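PDB 6OHK: flavodoxin from Fusobacterium nucleatum, which binds flavin mononucleotide and probably passes electrons to partner redox enzymes. Local coordinates for residues G91-F96 with E148-L153. The protein carries 1 engineered substitution. Residues are numbered along the deposited sequence; the frame is centred on the assembly and turned at random.
Sequences GNQFAF and ENQPNL. With FMN (flavin mononucleotide), chain B; GOL (glycerol), chain C.
Two donors, Asn-149 ND2 and Ala-95 N, reach Asn-92 OD1 from opposite faces of the Asn-92 amide plane. The two loops that meet here follow strands 84-90 and 139-145 of the flavodoxin fold and border the FMN site. Asn-149 ND2 lies over one face, 2.9 Å from Asn-92 OD1, and Ala-95 N over the other, 3.0 Å from the same OD1, the latter closing an Asx motif. The Asn-149 amide is turned 70° from that of Asn-92, and Asn-92 OD1 lies in the plane of the Asn-149 amide. Asn-149 ND2 also lies in plane at the edge of the Phe-94 ring, 3.5 Å from Phe-94 CD2. One face of the Phe-96 ring lies on the isoalloxazine, with FMN C4A over the ring centre, and Asn-92 CB is at its edge. Asn-92 CG stands anti to the backbone N (chi1 178°). Asn-92 ND2 gives a weak bond to Glu-148 OE1 and reaches a water shared with Asn-149 OD1. Glu-148 OE2 accepts from the ribityl hydroxyl O3' of FMN at 2.7 Å. A glycerol, probably from crystallisation, bonds to both carboxylate oxygens. Gln-93 OE1 accepts from His-128 N, and Arg-157 holds Gln-150 OE1. Gln-93 NE2 meets that same Gln-150 OE1 at 3.0 Å, from above its carbonyl plane.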
ATOM      1  N   GLY A  91      10.287  -0.728   2.946  1.00  8.95           N
ATOM      2  CA  GLY A  91      11.593  -0.774   2.315  1.00  9.67           C
ATOM      3  C   GLY A  91      12.681  -0.317   3.265  1.00  9.39           C
ATOM      4  O   GLY A  91      12.476  -0.206   4.473  1.00 11.00           O
ATOM      5  N   ASN A  92      13.863  -0.061   2.699  1.00  9.85           N
ATOM      6  CA  ASN A  92      15.025   0.412   3.450  1.00  8.76           C
ATOM      7  C   ASN A  92      15.606   1.590   2.679  1.00  8.89           C
ATOM      8  O   ASN A  92      16.214   1.405   1.628  1.00  9.72           O
ATOM      9  CB  ASN A  92      16.038  -0.716   3.625  1.00 10.92           C
ATOM     10  CG  ASN A  92      17.293  -0.260   4.355  1.00 10.15           C
ATOM     11  OD1 ASN A  92      17.665   0.897   4.338  1.00 10.31           O
ATOM     12  ND2 ASN A  92      17.947  -1.195   5.024  1.00 13.89           N
ATOM     13  N   GLN A  93      15.382   2.799   3.175  1.00  9.16           N
ATOM     14  CA  GLN A  93      15.683   3.973   2.360  1.00  9.21           C
ATOM     15  C   GLN A  93      17.175   4.220   2.237  1.00  9.49           C
ATOM     16  O   GLN A  93      17.594   4.897   1.291  1.00 10.44           O
ATOM     17  CB  GLN A  93      14.975   5.209   2.932  1.00 10.37           C
ATOM     18  CG  GLN A  93      15.539   5.659   4.293  1.00 10.91           C
ATOM     19  CD  GLN A  93      14.535   6.474   5.063  1.00 11.37           C
ATOM     20  OE1 GLN A  93      14.512   7.716   4.955  1.00 13.77           O
ATOM     21  NE2 GLN A  93      13.687   5.800   5.817  1.00 11.17           N
ATOM     22  N   PHE A  94      17.979   3.719   3.172  1.00  9.91           N
ATOM     23  CA  PHE A  94      19.418   3.967   3.139  1.00 10.03           C
ATOM     24  C   PHE A  94      20.125   2.949   2.276  1.00 11.81           C
ATOM     25  O   PHE A  94      21.038   3.298   1.505  1.00 13.75           O
ATOM     26  CB  PHE A  94      19.960   4.022   4.565  1.00 12.06           C
ATOM     27  CG  PHE A  94      19.498   5.233   5.312  1.00 12.06           C
ATOM     28  CD1 PHE A  94      20.075   6.470   5.082  1.00 16.95           C
ATOM     29  CD2 PHE A  94      18.478   5.156   6.213  1.00 13.66           C
ATOM     30  CE1 PHE A  94      19.623   7.598   5.767  1.00 17.42           C
ATOM     31  CE2 PHE A  94      18.035   6.282   6.891  1.00 15.06           C
ATOM     32  CZ  PHE A  94      18.605   7.491   6.666  1.00 17.07           C
ATOM     33  N   ALA A  95      19.724   1.696   2.359  1.00 10.99           N
ATOM     34  CA  ALA A  95      20.366   0.660   1.573  1.00 11.61           C
ATOM     35  C   ALA A  95      19.950   0.702   0.129  1.00 11.11           C
ATOM     36  O   ALA A  95      20.676   0.183  -0.728  1.00 13.02           O
ATOM     37  CB  ALA A  95      20.069  -0.710   2.165  1.00 11.72           C
ATOM     38  N   PHE A  96      18.790   1.292  -0.174  1.00 10.88           N
ATOM     39  CA  PHE A  96      18.231   1.326  -1.519  1.00 10.63           C
ATOM     40  C   PHE A  96      17.885   2.766  -1.854  1.00 11.08           C
ATOM     41  O   PHE A  96      16.715   3.135  -1.951  1.00 12.05           O
ATOM     42  CB  PHE A  96      17.032   0.382  -1.608  1.00 11.68           C
ATOM     43  CG  PHE A  96      17.407  -1.016  -1.258  1.00 11.34           C
ATOM     44  CD1 PHE A  96      18.085  -1.819  -2.166  1.00 13.29           C
ATOM     45  CD2 PHE A  96      17.173  -1.517   0.011  1.00 11.15           C
ATOM     46  CE1 PHE A  96      18.484  -3.094  -1.814  1.00 15.14           C
ATOM     47  CE2 PHE A  96      17.587  -2.790   0.362  1.00 12.58           C
ATOM     48  CZ  PHE A  96      18.250  -3.568  -0.564  1.00 13.43           C
ATOM     49  N   GLU A 148      13.476  -1.074   9.215  1.00 11.87           N
ATOM     50  CA  GLU A 148      14.877  -1.301   9.538  1.00 11.82           C
ATOM     51  C   GLU A 148      15.488  -0.072  10.189  1.00 13.33           C
ATOM     52  O   GLU A 148      16.287  -0.198  11.135  1.00 16.44           O
ATOM     53  CB  GLU A 148      15.633  -1.696   8.276  1.00 13.70           C
ATOM     54  CG  GLU A 148      15.146  -3.063   7.703  1.00 18.06           C
ATOM     55  CD  GLU A 148      15.997  -3.529   6.550  1.00 16.09           C
ATOM     56  OE1 GLU A 148      17.218  -3.672   6.751  1.00 19.18           O
ATOM     57  OE2 GLU A 148      15.469  -3.722   5.440  1.00 18.71           O
ATOM     58  N   ASN A 149      15.178   1.107   9.687  1.00 10.96           N
ATOM     59  CA  ASN A 149      15.825   2.331  10.126  1.00 11.97           C
ATOM     60  C   ASN A 149      14.916   3.257  10.892  1.00 12.31           C
ATOM     61  O   ASN A 149      15.407   4.070  11.688  1.00 12.75           O
ATOM     62  CB  ASN A 149      16.374   3.109   8.927  1.00 11.63           C
ATOM     63  CG  ASN A 149      17.306   2.283   8.121  1.00 12.54           C
ATOM     64  OD1 ASN A 149      18.367   1.854   8.632  1.00 13.79           O
ATOM     65  ND2 ASN A 149      16.962   2.037   6.862  1.00 12.15           N
ATOM     66  N   GLN A 150      13.600   3.198  10.661  1.00 10.63           N
ATOM     67  CA  GLN A 150      12.672   4.126  11.308  1.00 10.74           C
ATOM     68  C   GLN A 150      11.493   3.392  11.940  1.00 11.71           C
ATOM     69  O   GLN A 150      10.348   3.827  11.815  1.00 11.77           O
ATOM     70  CB  GLN A 150      12.190   5.176  10.318  1.00 11.65           C
ATOM     71  CG  GLN A 150      13.328   6.025   9.771  1.00 12.95           C
ATOM     72  CD  GLN A 150      12.895   7.019   8.720  1.00 13.20           C
ATOM     73  OE1 GLN A 150      11.923   6.806   7.992  1.00 12.34           O
ATOM     74  NE2 GLN A 150      13.679   8.093   8.575  1.00 16.56           N
ATOM     75  N   PRO A 151      11.733   2.310  12.670  1.00 11.68           N
ATOM     76  CA  PRO A 151      10.582   1.569  13.218  1.00 13.58           C
ATOM     77  C   PRO A 151       9.773   2.384  14.198  1.00 13.52           C
ATOM     78  O   PRO A 151       8.554   2.170  14.321  1.00 14.37           O
ATOM     79  CB  PRO A 151      11.233   0.350  13.882  1.00 15.16           C
ATOM     80  CG  PRO A 151      12.614   0.812  14.198  1.00 14.94           C
ATOM     81  CD  PRO A 151      13.025   1.707  13.060  1.00 13.72           C
ATOM     82  N   ASN A 152      10.407   3.302  14.924  1.00 13.64           N
ATOM     83  CA  ASN A 152       9.646   4.027  15.925  1.00 15.04           C
ATOM     84  C   ASN A 152       8.644   4.977  15.321  1.00 16.70           C
ATOM     85  O   ASN A 152       7.714   5.400  16.019  1.00 17.64           O
ATOM     86  CB  ASN A 152      10.573   4.792  16.851  1.00 18.58           C
ATOM     87  CG  ASN A 152      11.397   3.874  17.717  1.00 26.79           C
ATOM     88  OD1 ASN A 152      10.969   2.767  18.060  1.00 36.29           O
ATOM     89  ND2 ASN A 152      12.589   4.332  18.086  1.00 39.06           N
ATOM     90  N   LEU A 153       8.812   5.328  14.056  1.00 13.33           N
ATOM     91  CA  LEU A 153       7.898   6.221  13.370  1.00 14.14           C
ATOM     92  C   LEU A 153       6.705   5.494  12.781  1.00 12.30           C
ATOM     93  O   LEU A 153       5.734   6.144  12.402  1.00 13.21           O
ATOM     94  CB  LEU A 153       8.644   6.945  12.250  1.00 12.52           C
ATOM     95  CG  LEU A 153       9.832   7.796  12.692  1.00 15.60           C
ATOM     96  CD1 LEU A 153      10.424   8.596  11.553  1.00 16.90           C
ATOM     97  CD2 LEU A 153       9.485   8.733  13.852  1.00 23.15           C
TER
HETATM   98  N1  FMN B 201      13.811  -2.079   0.187  1.00  9.33           N
HETATM   99  C2  FMN B 201      13.578  -1.007  -0.689  1.00 10.02           C
HETATM  100  O2  FMN B 201      13.103   0.011  -0.307  1.00 10.44           O
HETATM  101  N3  FMN B 201      13.969  -1.172  -2.063  1.00 10.07           N
HETATM  102  C4  FMN B 201      14.553  -2.293  -2.589  1.00 10.98           C
HETATM  103  O4  FMN B 201      14.826  -2.308  -3.772  1.00 11.46           O
HETATM  104  C4A FMN B 201      14.797  -3.355  -1.677  1.00  9.96           C
HETATM  105  N5  FMN B 201      15.400  -4.518  -2.150  1.00 12.37           N
HETATM  106  C5A FMN B 201      15.675  -5.513  -1.171  1.00 11.08           C
HETATM  107  C6  FMN B 201      16.402  -6.649  -1.571  1.00 12.84           C
HETATM  108  C7  FMN B 201      16.675  -7.649  -0.659  1.00 13.43           C
HETATM  109  C7M FMN B 201      17.403  -8.868  -1.247  1.00 19.64           C
HETATM  110  C8  FMN B 201      16.327  -7.492   0.675  1.00 12.81           C
HETATM  111  C8M FMN B 201      16.613  -8.630   1.632  1.00 15.14           C
HETATM  112  C9  FMN B 201      15.613  -6.364   1.074  1.00 11.64           C
HETATM  113  C9A FMN B 201      15.320  -5.379   0.166  1.00  9.60           C
HETATM  114  N10 FMN B 201      14.576  -4.209   0.600  1.00  9.23           N
HETATM  115  C10 FMN B 201      14.388  -3.207  -0.327  1.00  9.38           C
HETATM  116  C1' FMN B 201      14.160  -4.057   1.993  1.00  9.92           C
HETATM  117  C2' FMN B 201      12.875  -4.886   2.294  1.00  8.73           C
HETATM  118  O2' FMN B 201      11.785  -4.506   1.473  1.00  9.39           O
HETATM  119  C3' FMN B 201      12.463  -4.639   3.757  1.00  8.80           C
HETATM  120  O3' FMN B 201      13.450  -5.234   4.575  1.00 10.43           O
HETATM  121  C4' FMN B 201      11.076  -5.130   4.167  1.00  9.44           C
HETATM  122  O4' FMN B 201      10.821  -4.681   5.493  1.00 10.72           O
HETATM  123  C5' FMN B 201      10.935  -6.646   4.106  1.00  8.72           C
HETATM  124  O5' FMN B 201       9.569  -6.960   4.325  1.00  9.05           O
HETATM  125  P   FMN B 201       9.117  -8.482   4.574  1.00  8.55           P
HETATM  126  O1P FMN B 201       7.623  -8.368   4.782  1.00  8.39           O
HETATM  127  O2P FMN B 201       9.472  -9.337   3.406  1.00  9.13           O
HETATM  128  O3P FMN B 201       9.840  -8.963   5.838  1.00  9.31           O
HETATM  129  C1  GOL C 202      20.157  -3.917   4.018  1.00 41.76           C
HETATM  130  O1  GOL C 202      21.414  -4.233   3.493  1.00 46.11           O
HETATM  131  C2  GOL C 202      19.368  -5.203   4.254  1.00 34.54           C
HETATM  132  O2  GOL C 202      18.977  -5.288   5.603  1.00 38.60           O
HETATM  133  C3  GOL C 202      18.137  -5.183   3.353  1.00 28.73           C
HETATM  134  O3  GOL C 202      17.379  -4.019   3.598  1.00 20.66           O
HETATM  135  O   HOH W   1      19.995   0.216   6.922  1.00 26.30           O